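Local atomic coordinates of 2,3-bisphosphoglycerate-independent phosphoglycerate mutase (PDB entry 2ZKT), a protein that probably catalyses the interconversion of 2-phosphoglycerate and 3-phosphoglycerate in glycolysis, without 2,3-bisphosphoglycerate, using bound metal ions. Residues Asp13-Arg18 against Thr27-Ala32; Asp61-Ser66 against Thr344-Thr349; Pro303-Gly308 against Met354-Asp359; Asp373-Lys376 against Arg381-Met384. All blocks are in the same frame, centred on the assembly; numbering follows the deposited sequence.

Contacts 2 and 3 gather round the two zinc ions; contact 1 packs the neighbouring loop on helix 28-31 and reaches the first zinc only through Asp13. Contact 4 lies towards the surface beside calcium, its centre about 26 Å from that of the chain. Contacts 1 and 2 are buried, contact 3 partly. Segments 344-349 and 354-359 lie in one loop between strands 339-344 and 361-366, which serves both zincs, and Thr349 hydrogen-bonds Asp305. Contact 1 is held by apolar packing and a carboxylate laid on a proline, contact 2 by a CH-pi contact, neither with a direct hydrogen bond; contact 3 chiefly through its metal, contact 4 by a backbone-to-carboxylate bond. A Glu30-Arg381 salt bridge ties contact 1 to contact 4.

Contact 1. Residues Asp13-Arg18 against Thr27-Ala32; sequences DGLGDR and TPLEYA. With ZN (zinc ion), chain G.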
loop_
_atom_site.group_PDB
_atom_site.type_symbol
_atom_site.label_atom_id
_atom_site.label_comp_id
_atom_site.label_asym_id
_atom_site.label_seq_id
_atom_site.Cartn_x
_atom_site.Cartn_y
_atom_site.Cartn_z
ATOM N N ASP B 13 9.544 10.770 -7.723
ATOM C CA ASP B 13 10.662 11.435 -7.056
ATOM C C ASP B 13 10.997 10.875 -5.667
ATOM O O ASP B 13 10.123 10.738 -4.803
ATOM C CB ASP B 13 10.358 12.941 -6.973
ATOM C CG ASP B 13 11.605 13.801 -7.076
ATOM O OD1 ASP B 13 12.351 13.887 -6.073
ATOM O OD2 ASP B 13 11.846 14.380 -8.170
ATOM N N GLY B 14 12.275 10.545 -5.470
ATOM C CA GLY B 14 12.731 10.011 -4.190
ATOM C C GLY B 14 12.090 8.695 -3.765
ATOM O O GLY B 14 12.075 8.362 -2.581
ATOM N N LEU B 15 11.584 7.933 -4.734
ATOM C CA LEU B 15 10.928 6.653 -4.455
ATOM C C LEU B 15 11.694 5.706 -3.525
ATOM O O LEU B 15 11.161 5.248 -2.506
ATOM C CB LEU B 15 10.636 5.930 -5.773
ATOM C CG LEU B 15 9.818 4.643 -5.667
ATOM C CD1 LEU B 15 8.488 4.918 -4.960
ATOM C CD2 LEU B 15 9.581 4.103 -7.077
ATOM N N GLY B 16 12.944 5.410 -3.872
ATOM C CA GLY B 16 13.741 4.499 -3.059
ATOM C C GLY B 16 13.882 4.860 -1.589
ATOM O O GLY B 16 13.955 6.042 -1.229
ATOM N N ASP B 17 13.946 3.839 -0.733
ATOM C CA ASP B 17 14.083 4.071 0.695
ATOM C C ASP B 17 14.834 2.916 1.358
ATOM O O ASP B 17 15.374 2.036 0.683
ATOM C CB ASP B 17 12.684 4.227 1.312
ATOM C CG ASP B 17 12.657 5.233 2.462
ATOM O OD1 ASP B 17 13.316 4.988 3.502
ATOM O OD2 ASP B 17 11.974 6.279 2.314
ATOM N N ARG B 18 14.880 2.923 2.688
ATOM C CA ARG B 18 15.538 1.855 3.435
ATOM C C ARG B 18 14.494 1.211 4.355
ATOM O O ARG B 18 13.454 1.811 4.644
ATOM C CB ARG B 18 16.712 2.420 4.248
ATOM C CG ARG B 18 17.837 2.966 3.370
ATOM C CD ARG B 18 18.927 3.666 4.175
ATOM N NE ARG B 18 19.979 4.152 3.285
ATOM C CZ ARG B 18 21.038 4.868 3.667
ATOM N NH1 ARG B 18 21.207 5.207 4.947
ATOM N NH2 ARG B 18 21.947 5.235 2.764
ATOM N N THR B 27 9.929 -1.044 3.258
ATOM C CA THR B 27 10.158 0.318 2.812
ATOM C C THR B 27 8.758 0.859 2.528
ATOM O O THR B 27 7.807 0.084 2.374
ATOM C CB THR B 27 10.950 0.359 1.510
ATOM O OG1 THR B 27 10.200 -0.315 0.488
ATOM C CG2 THR B 27 12.326 -0.310 1.692
ATOM N N PRO B 28 8.610 2.196 2.468
ATOM C CA PRO B 28 7.301 2.808 2.190
ATOM C C PRO B 28 6.654 2.215 0.931
ATOM O O PRO B 28 5.444 1.989 0.893
ATOM C CB PRO B 28 7.650 4.291 2.021
ATOM C CG PRO B 28 8.750 4.464 3.037
ATOM C CD PRO B 28 9.612 3.228 2.808
ATOM N N LEU B 29 7.466 1.965 -0.092
ATOM C CA LEU B 29 6.965 1.409 -1.345
ATOM C C LEU B 29 6.429 -0.004 -1.172
ATOM O O LEU B 29 5.418 -0.359 -1.773
ATOM C CB LEU B 29 8.066 1.391 -2.424
ATOM C CG LEU B 29 7.710 0.581 -3.698
ATOM C CD1 LEU B 29 6.368 1.035 -4.275
ATOM C CD2 LEU B 29 8.824 0.759 -4.730
ATOM N N GLU B 30 7.099 -0.804 -0.347
ATOM C CA GLU B 30 6.664 -2.179 -0.132
ATOM C C GLU B 30 5.399 -2.195 0.728
ATOM O O GLU B 30 4.405 -2.848 0.383
ATOM C CB GLU B 30 7.795 -2.996 0.526
ATOM C CG GLU B 30 9.012 -3.173 -0.381
ATOM C CD GLU B 30 10.260 -3.647 0.364
ATOM O OE1 GLU B 30 10.403 -3.312 1.570
ATOM O OE2 GLU B 30 11.111 -4.340 -0.261
ATOM N N TYR B 31 5.450 -1.434 1.827
ATOM C CA TYR B 31 4.352 -1.300 2.795
ATOM C C TYR B 31 3.080 -0.729 2.142
ATOM O O TYR B 31 1.990 -1.240 2.350
ATOM C CB TYR B 31 4.807 -0.373 3.939
ATOM C CG TYR B 31 3.779 -0.129 5.028
ATOM C CD1 TYR B 31 3.572 -1.066 6.045
ATOM C CD2 TYR B 31 3.023 1.050 5.055
ATOM C CE1 TYR B 31 2.641 -0.840 7.059
ATOM C CE2 TYR B 31 2.086 1.287 6.071
ATOM C CZ TYR B 31 1.903 0.338 7.069
ATOM O OH TYR B 31 0.982 0.558 8.083
ATOM N N ALA B 32 3.241 0.336 1.354
ATOM C CA ALA B 32 2.120 0.994 0.680
ATOM C C ALA B 32 1.319 0.029 -0.180
ATOM O O ALA B 32 1.881 -0.829 -0.841
ATOM C CB ALA B 32 2.641 2.152 -0.186
HETATM ZN ZN ZN G . 14.303 14.319 -7.151
#
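The carboxylate of Asp17 presents one face to the ring of Pro28, whose CD lies 3.7 Å from Asp17 CG, with Pro28 CG a little farther along the same face. The two side chains cross at about a right angle, and Asp17 CB adds a 3.6 Å contact to Pro28 CD. On the anti side of Asp17 OD1 sits the backbone of the next residue, Arg18 N donating at 2.7 Å, while OD2 is paired with Lys316. A leucine in place of Asp17 would probably leave the ammonium of Lys316 without its charged mate and Arg18 N without this acceptor. Next to this pair begins helix 28-31, opened by a capping box with Thr27 as N-cap: Glu30 N donates to Thr27 OG1 over 3.2 Å, and Thr27 N to Glu30 OE1 over 2.9 Å. Thr27 OG1 is also bonded to Glu380. With OG1 turned between backbone N and carbonyl carbon (chi1 61°), Thr27 CG2 is placed against the backbone of Arg18, 3.8 Å from Arg18 C. Deeper in, Leu15 CG meets Leu29 CD2 at 4.1 Å, both side chains resting on Ile320 and Pro362. At the far end of the loop Asp13 OD1 binds zinc at 2.3 Å.

Contact 2. Residues Asp61-Ser66 against Thr344-Thr349; sequences DTAHLS and TGDHST. With ZN (zinc ion), chain G.
Asp346 turns its CG into the space between its own backbone N and carbonyl carbon (chi1 55°), which carries the carboxylate past His64 and on to the zinc ion. His347 adopts the same kind of first torsion (chi1 64°) and brings its NE2 to the same metal. Asp346 OD2 binds zinc at 2.3 Å and His347 NE2 at 2.4 Å; Asp13 and Ser60 complete the set of protein ligands. Helix 60-67 packs against this pair. Asp346 CB lies over one face of the His64 imidazole, a CH-pi contact 4.0 Å from CB to the ring centroid and offset towards the CE1 side, and the carboxylate plane is tilted 37° from the ring. Asp346 OD2 also comes within 3.5 Å of His64 CE1. One residue earlier, Ala63 CB presses on Asp346 O at 3.1 Å, a tight fit, and approaches the edge of the His347 ring near its plane. His64 ND1 is bonded to Ser60 O one turn back, which fixes the ring's rotation, while Val255 and Val258 pack on it. An alanine in place of His64 would probably open a gap beneath Asp346 CB, leave Ser60 O without this partner and let the aspartate shift. His347 ND1 donates to Ser348 O at 3.2 Å, from well above the carbonyl plane and off its lone pairs. The loop thus supplies an oxygen and a nitrogen ligand; 61-66 gives none of its own and lies in the second shell, just after Ser60, where His64, packed on Asp346 and hydrogen-bonded to the backbone of Ser60, bears on two zinc ligands at once.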
loop_
_atom_site.group_PDB
_atom_site.type_symbol
_atom_site.label_atom_id
_atom_site.label_comp_id
_atom_site.label_asym_id
_atom_site.label_seq_id
_atom_site.Cartn_x
_atom_site.Cartn_y
_atom_site.Cartn_z
ATOM N N ASP B 61 18.599 17.424 -10.472
ATOM C CA ASP B 61 18.923 17.790 -11.857
ATOM C C ASP B 61 19.809 16.757 -12.571
ATOM O O ASP B 61 19.488 16.327 -13.688
ATOM C CB ASP B 61 19.573 19.191 -11.896
ATOM C CG ASP B 61 20.732 19.336 -10.912
ATOM O OD1 ASP B 61 20.971 18.398 -10.114
ATOM O OD2 ASP B 61 21.401 20.400 -10.933
ATOM N N THR B 62 20.911 16.357 -11.929
ATOM C CA THR B 62 21.829 15.364 -12.502
ATOM C C THR B 62 21.158 13.973 -12.646
ATOM O O THR B 62 21.478 13.204 -13.562
ATOM C CB THR B 62 23.113 15.210 -11.623
ATOM O OG1 THR B 62 22.748 14.794 -10.292
ATOM C CG2 THR B 62 23.885 16.542 -11.552
ATOM N N ALA B 63 20.228 13.658 -11.736
ATOM C CA ALA B 63 19.524 12.375 -11.775
ATOM C C ALA B 63 18.615 12.311 -12.996
ATOM O O ALA B 63 18.461 11.250 -13.615
ATOM C CB ALA B 63 18.689 12.171 -10.491
ATOM N N HIS B 64 18.012 13.452 -13.344
ATOM C CA HIS B 64 17.097 13.488 -14.485
ATOM C C HIS B 64 17.838 13.527 -15.834
ATOM O O HIS B 64 17.347 13.051 -16.850
ATOM C CB HIS B 64 16.159 14.696 -14.340
ATOM C CG HIS B 64 14.952 14.329 -13.505
ATOM N ND1 HIS B 64 14.822 14.628 -12.186
ATOM C CD2 HIS B 64 13.790 13.651 -13.916
ATOM C CE1 HIS B 64 13.607 14.155 -11.817
ATOM N NE2 HIS B 64 12.968 13.567 -12.836
ATOM N N LEU B 65 19.038 14.157 -15.855
ATOM C CA LEU B 65 19.820 14.077 -17.091
ATOM C C LEU B 65 20.107 12.607 -17.392
ATOM O O LEU B 65 20.121 12.140 -18.526
ATOM C CB LEU B 65 21.165 14.805 -16.905
ATOM C CG LEU B 65 21.112 16.332 -17.096
ATOM C CD1 LEU B 65 22.393 17.004 -16.612
ATOM C CD2 LEU B 65 20.950 16.777 -18.553
ATOM N N SER B 66 20.384 11.882 -16.287
ATOM C CA SER B 66 20.662 10.453 -16.387
ATOM C C SER B 66 19.429 9.672 -16.862
ATOM O O SER B 66 19.493 8.881 -17.797
ATOM C CB SER B 66 21.108 9.961 -15.000
ATOM O OG SER B 66 21.446 8.575 -15.062
ATOM N N THR B 344 9.887 4.373 -12.124
ATOM C CA THR B 344 10.981 4.323 -11.164
ATOM C C THR B 344 11.112 5.672 -10.465
ATOM O O THR B 344 10.243 6.528 -10.542
ATOM C CB THR B 344 12.275 3.989 -11.925
ATOM O OG1 THR B 344 13.314 3.697 -10.985
ATOM C CG2 THR B 344 12.710 5.186 -12.778
ATOM N N GLY B 345 12.224 5.828 -9.731
ATOM C CA GLY B 345 12.510 7.131 -9.149
ATOM C C GLY B 345 13.832 7.669 -9.698
ATOM O O GLY B 345 14.709 6.921 -10.108
ATOM N N ASP B 346 13.933 9.011 -9.755
ATOM C CA ASP B 346 15.197 9.601 -10.189
ATOM C C ASP B 346 16.313 9.349 -9.163
ATOM O O ASP B 346 17.497 9.522 -9.432
ATOM C CB ASP B 346 14.988 11.106 -10.399
ATOM C CG ASP B 346 14.431 11.732 -9.126
ATOM O OD1 ASP B 346 13.604 11.080 -8.481
ATOM O OD2 ASP B 346 14.813 12.857 -8.804
ATOM N N HIS B 347 15.891 8.955 -7.939
ATOM C CA HIS B 347 16.868 8.629 -6.901
ATOM C C HIS B 347 16.188 8.165 -5.601
ATOM O O HIS B 347 14.969 8.186 -5.458
ATOM C CB HIS B 347 17.729 9.872 -6.640
ATOM C CG HIS B 347 16.869 10.985 -6.092
ATOM N ND1 HIS B 347 16.343 10.970 -4.841
ATOM C CD2 HIS B 347 16.505 12.186 -6.714
ATOM C CE1 HIS B 347 15.680 12.138 -4.712
ATOM N NE2 HIS B 347 15.759 12.886 -5.819
ATOM N N SER B 348 17.021 7.690 -4.651
ATOM C CA SER B 348 16.498 7.304 -3.338
ATOM C C SER B 348 16.532 8.476 -2.354
ATOM O O SER B 348 17.448 9.294 -2.352
ATOM C CB SER B 348 17.362 6.162 -2.795
ATOM O OG SER B 348 17.004 4.955 -3.479
ATOM N N THR B 349 15.513 8.555 -1.499
ATOM C CA THR B 349 15.464 9.576 -0.457
ATOM C C THR B 349 14.917 8.898 0.779
ATOM O O THR B 349 13.743 9.043 1.109
ATOM C CB THR B 349 14.549 10.758 -0.825
ATOM O OG1 THR B 349 15.038 11.383 -2.023
ATOM C CG2 THR B 349 14.549 11.801 0.311
HETATM ZN ZN ZN G . 14.303 14.319 -7.151
#

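Contact 3. Residues Pro303-Gly308 against Met354-Asp359; sequences PTDAAG and MNHSGD. With ZN (zinc ion), chain H.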
loop_
_atom_site.group_PDB
_atom_site.type_symbol
_atom_site.label_atom_id
_atom_site.label_comp_id
_atom_site.label_asym_id
_atom_site.label_seq_id
_atom_site.Cartn_x
_atom_site.Cartn_y
_atom_site.Cartn_z
ATOM N N PRO B 303 5.836 15.124 -4.682
ATOM C CA PRO B 303 5.533 14.916 -3.254
ATOM C C PRO B 303 6.153 13.714 -2.520
ATOM O O PRO B 303 6.470 13.814 -1.324
ATOM C CB PRO B 303 3.994 14.927 -3.210
ATOM C CG PRO B 303 3.581 14.645 -4.635
ATOM C CD PRO B 303 4.602 15.390 -5.445
ATOM N N THR B 304 6.336 12.584 -3.202
ATOM C CA THR B 304 6.942 11.437 -2.525
ATOM C C THR B 304 8.309 11.833 -1.961
ATOM O O THR B 304 8.717 11.368 -0.891
ATOM C CB THR B 304 7.143 10.242 -3.478
ATOM O OG1 THR B 304 7.588 10.720 -4.757
ATOM C CG2 THR B 304 5.845 9.454 -3.634
ATOM N N ASP B 305 9.007 12.718 -2.672
ATOM C CA ASP B 305 10.332 13.146 -2.235
ATOM C C ASP B 305 10.329 14.031 -0.989
ATOM O O ASP B 305 11.286 13.999 -0.196
ATOM C CB ASP B 305 11.053 13.866 -3.374
ATOM C CG ASP B 305 12.465 14.281 -2.996
ATOM O OD1 ASP B 305 13.289 13.390 -2.662
ATOM O OD2 ASP B 305 12.745 15.504 -3.031
ATOM N N ALA B 306 9.264 14.818 -0.807
ATOM C CA ALA B 306 9.179 15.698 0.365
ATOM C C ALA B 306 9.003 14.884 1.654
ATOM O O ALA B 306 9.624 15.182 2.682
ATOM C CB ALA B 306 8.030 16.680 0.205
ATOM N N ALA B 307 8.163 13.850 1.597
ATOM C CA ALA B 307 7.924 13.021 2.778
ATOM C C ALA B 307 9.238 12.385 3.232
ATOM O O ALA B 307 9.478 12.215 4.437
ATOM C CB ALA B 307 6.895 11.950 2.467
ATOM N N GLY B 308 10.087 12.048 2.252
ATOM C CA GLY B 308 11.380 11.442 2.554
ATOM C C GLY B 308 12.297 12.450 3.230
ATOM O O GLY B 308 12.990 12.130 4.194
ATOM N N MET B 354 16.785 11.622 5.435
ATOM C CA MET B 354 16.207 12.959 5.262
ATOM C C MET B 354 16.872 13.759 4.138
ATOM O O MET B 354 16.933 14.997 4.171
ATOM C CB MET B 354 16.286 13.746 6.589
ATOM C CG MET B 354 15.382 13.179 7.691
ATOM S SD MET B 354 15.446 14.094 9.263
ATOM C CE MET B 354 14.328 15.500 8.894
ATOM N N ASN B 355 17.366 13.032 3.135
ATOM C CA ASN B 355 18.018 13.631 1.979
ATOM C C ASN B 355 18.313 12.506 0.992
ATOM O O ASN B 355 18.160 11.330 1.325
ATOM C CB ASN B 355 19.325 14.318 2.388
ATOM C CG ASN B 355 19.635 15.533 1.525
ATOM O OD1 ASN B 355 19.612 15.466 0.284
ATOM N ND2 ASN B 355 19.929 16.657 2.178
ATOM N N HIS B 356 18.732 12.867 -0.220
ATOM C CA HIS B 356 19.040 11.881 -1.253
ATOM C C HIS B 356 20.152 10.932 -0.806
ATOM O O HIS B 356 21.141 11.358 -0.204
ATOM C CB HIS B 356 19.491 12.585 -2.536
ATOM C CG HIS B 356 18.483 13.542 -3.097
ATOM N ND1 HIS B 356 18.632 14.139 -4.339
ATOM C CD2 HIS B 356 17.317 14.018 -2.585
ATOM C CE1 HIS B 356 17.600 14.942 -4.567
ATOM N NE2 HIS B 356 16.789 14.885 -3.519
ATOM N N SER B 357 19.986 9.645 -1.111
ATOM C CA SER B 357 20.991 8.637 -0.772
ATOM C C SER B 357 21.503 8.060 -2.088
ATOM O O SER B 357 20.993 8.388 -3.166
ATOM C CB SER B 357 20.374 7.497 0.044
ATOM O OG SER B 357 19.550 6.683 -0.789
ATOM N N GLY B 358 22.508 7.193 -1.988
ATOM C CA GLY B 358 23.075 6.563 -3.165
ATOM C C GLY B 358 22.447 5.198 -3.433
ATOM O O GLY B 358 22.799 4.536 -4.415
ATOM N N ASP B 359 21.526 4.775 -2.564
ATOM C CA ASP B 359 20.839 3.492 -2.735
ATOM C C ASP B 359 20.193 3.425 -4.132
ATOM O O ASP B 359 19.536 4.371 -4.560
ATOM C CB ASP B 359 19.747 3.316 -1.667
ATOM C CG ASP B 359 20.295 3.371 -0.252
ATOM O OD1 ASP B 359 21.025 2.429 0.147
ATOM O OD2 ASP B 359 20.002 4.361 0.460
HETATM ZN ZN ZN H . 14.793 15.783 -2.888
#
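Asp305 OD2, facing His356 across a shared zinc ion, is held from two directions: by the metal at 2.1 Å and by a hydrogen bond from Lys302 NZ. The other oxygen, OD1, takes a hydrogen bond from Thr349 and lies 3.9 Å from His356 NE2, approaching that ring obliquely. His356 NE2 binds the zinc at 2.3 Å, so the metal does the joining, with carboxylate and imidazole planes 70° apart. Asp305 reaches the zinc ion with CG anti to the backbone N (chi1 -177°). At its other nitrogen, ND1, the imidazole is bonded to Ala58 O, which sets how the ring is turned as it meets the metal, and His347 stacks on it. The backbone ahead of the ring is braced as well, since His356 N donates to Asn355 OD1 at 2.8 Å, in the carbonyl plane and on a lone pair. Away from the metal, Gly308 O accepts a nearly straight CA-H...O contact from Met354 CA at 3.5 Å, closing helix 303-309 against the loop. His309, the next residue of that helix, is the third protein ligand. The second zinc ion lies 4.5 Å from this one, and the pair forms the two-metal centre characteristic of the alkaline phosphatase superfamily.

Contact 4. Residues Asp373-Lys376 against Arg381-Met384; sequences DDTK and REAM. With CA (calcium ion), chain F.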
loop_
_atom_site.group_PDB
_atom_site.type_symbol
_atom_site.label_atom_id
_atom_site.label_comp_id
_atom_site.label_asym_id
_atom_site.label_seq_id
_atom_site.Cartn_x
_atom_site.Cartn_y
_atom_site.Cartn_z
ATOM N N ASP B 373 9.797 -11.341 -16.171
ATOM C CA ASP B 373 10.537 -12.191 -15.232
ATOM C C ASP B 373 9.513 -12.734 -14.220
ATOM O O ASP B 373 8.320 -12.503 -14.382
ATOM C CB ASP B 373 11.677 -11.389 -14.538
ATOM C CG ASP B 373 11.175 -10.143 -13.751
ATOM O OD1 ASP B 373 9.970 -10.087 -13.359
ATOM O OD2 ASP B 373 12.005 -9.218 -13.516
ATOM N N ASP B 374 9.950 -13.457 -13.192
ATOM C CA ASP B 374 8.983 -14.003 -12.239
ATOM C C ASP B 374 8.714 -13.169 -10.981
ATOM O O ASP B 374 8.319 -13.717 -9.952
ATOM C CB ASP B 374 9.366 -15.439 -11.835
ATOM C CG ASP B 374 10.752 -15.529 -11.250
ATOM O OD1 ASP B 374 11.137 -14.616 -10.481
ATOM O OD2 ASP B 374 11.456 -16.523 -11.548
ATOM N N THR B 375 8.921 -11.851 -11.060
ATOM C CA THR B 375 8.644 -10.982 -9.922
ATOM C C THR B 375 7.113 -10.799 -9.871
ATOM O O THR B 375 6.445 -10.785 -10.921
ATOM C CB THR B 375 9.312 -9.589 -10.077
ATOM O OG1 THR B 375 8.936 -9.015 -11.340
ATOM C CG2 THR B 375 10.834 -9.695 -9.997
ATOM N N LYS B 376 6.570 -10.648 -8.661
ATOM C CA LYS B 376 5.122 -10.504 -8.475
ATOM C C LYS B 376 4.651 -9.123 -8.018
ATOM O O LYS B 376 3.561 -8.692 -8.399
ATOM C CB LYS B 376 4.620 -11.560 -7.473
ATOM C CG LYS B 376 4.832 -13.006 -7.916
ATOM C CD LYS B 376 4.079 -13.305 -9.212
ATOM C CE LYS B 376 4.249 -14.766 -9.639
ATOM N NZ LYS B 376 3.518 -15.081 -10.917
ATOM N N ARG B 381 13.122 -5.012 -2.563
ATOM C CA ARG B 381 13.621 -6.379 -2.453
ATOM C C ARG B 381 13.255 -7.226 -3.670
ATOM O O ARG B 381 14.010 -8.115 -4.069
ATOM C CB ARG B 381 13.133 -7.051 -1.147
ATOM C CG ARG B 381 14.209 -7.030 -0.024
ATOM C CD ARG B 381 14.640 -5.596 0.323
ATOM N NE ARG B 381 13.617 -4.876 1.085
ATOM C CZ ARG B 381 13.437 -4.995 2.405
ATOM N NH1 ARG B 381 14.215 -5.801 3.118
ATOM N NH2 ARG B 381 12.468 -4.328 3.012
ATOM N N GLU B 382 12.100 -6.929 -4.271
ATOM C CA GLU B 382 11.646 -7.647 -5.456
ATOM C C GLU B 382 12.534 -7.227 -6.657
ATOM O O GLU B 382 12.947 -8.062 -7.467
ATOM C CB GLU B 382 10.169 -7.300 -5.715
ATOM C CG GLU B 382 9.394 -8.304 -6.574
ATOM C CD GLU B 382 9.041 -9.600 -5.835
ATOM O OE1 GLU B 382 8.994 -9.593 -4.587
ATOM O OE2 GLU B 382 8.786 -10.622 -6.505
ATOM N N ALA B 383 12.841 -5.932 -6.749
ATOM C CA ALA B 383 13.672 -5.431 -7.840
ATOM C C ALA B 383 15.070 -6.046 -7.784
ATOM O O ALA B 383 15.769 -6.188 -8.780
ATOM C CB ALA B 383 13.763 -3.909 -7.697
ATOM N N MET B 384 15.491 -6.384 -6.547
ATOM C CA MET B 384 16.770 -7.063 -6.369
ATOM C C MET B 384 16.782 -8.428 -7.077
ATOM O O MET B 384 17.820 -9.040 -7.301
ATOM C CB MET B 384 16.991 -7.270 -4.861
ATOM C CG MET B 384 17.624 -6.060 -4.158
ATOM S SD MET B 384 17.735 -6.303 -2.374
ATOM C CE MET B 384 16.948 -4.765 -1.858
HETATM CA CA CA F . 5.855 -12.446 -14.462
HETATM O O HOH W 1 7.389 -10.148 -13.636
HETATM O O HOH W 2 5.504 -12.604 -12.216
HETATM O O HOH W 3 4.055 -13.251 -15.333
#
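An Asx turn at the edge of a calcium site is packed here against the short helix 380-383, with Thr375 and Glu382 in the middle. Asp373 OD1 starts the turn by accepting from Thr375 N at 3.1 Å, the donor standing above the carboxylate plane, and takes a second, shorter bond from Thr375 OG1 on its syn side. Its other oxygen, OD2, is held by the backbone nitrogens of Leu46 and Gly387, so both carboxylate oxygens are engaged. The metal is met by the backbone instead: Asp373 O binds calcium at 2.5 Å, beside Glu42 O, Thr372 OG1 and waters. One of these, water 1, is a long ligand that also donates to Asp373 OD1. Across the contact, the side chains of Thr375 and Glu382 lie alongside one another, running opposite ways. Thr375 CB lies 3.7 Å from Glu382 CG, and Thr375 CG2 reaches Glu382 O at the same distance, while Leu46 of the neighbouring strand touches both side chains. Glu382 extends with CG anti to its backbone N, then bends (chi2 74°), and this bend brings the carboxylate up to the backbone of Thr375 and Lys376. There Glu382 OE2 accepts from Lys376 N over 3.1 Å in an almost straight bond, 167° at the hydrogen, with the N-H coming in from above the carboxylate plane, 46° out of it.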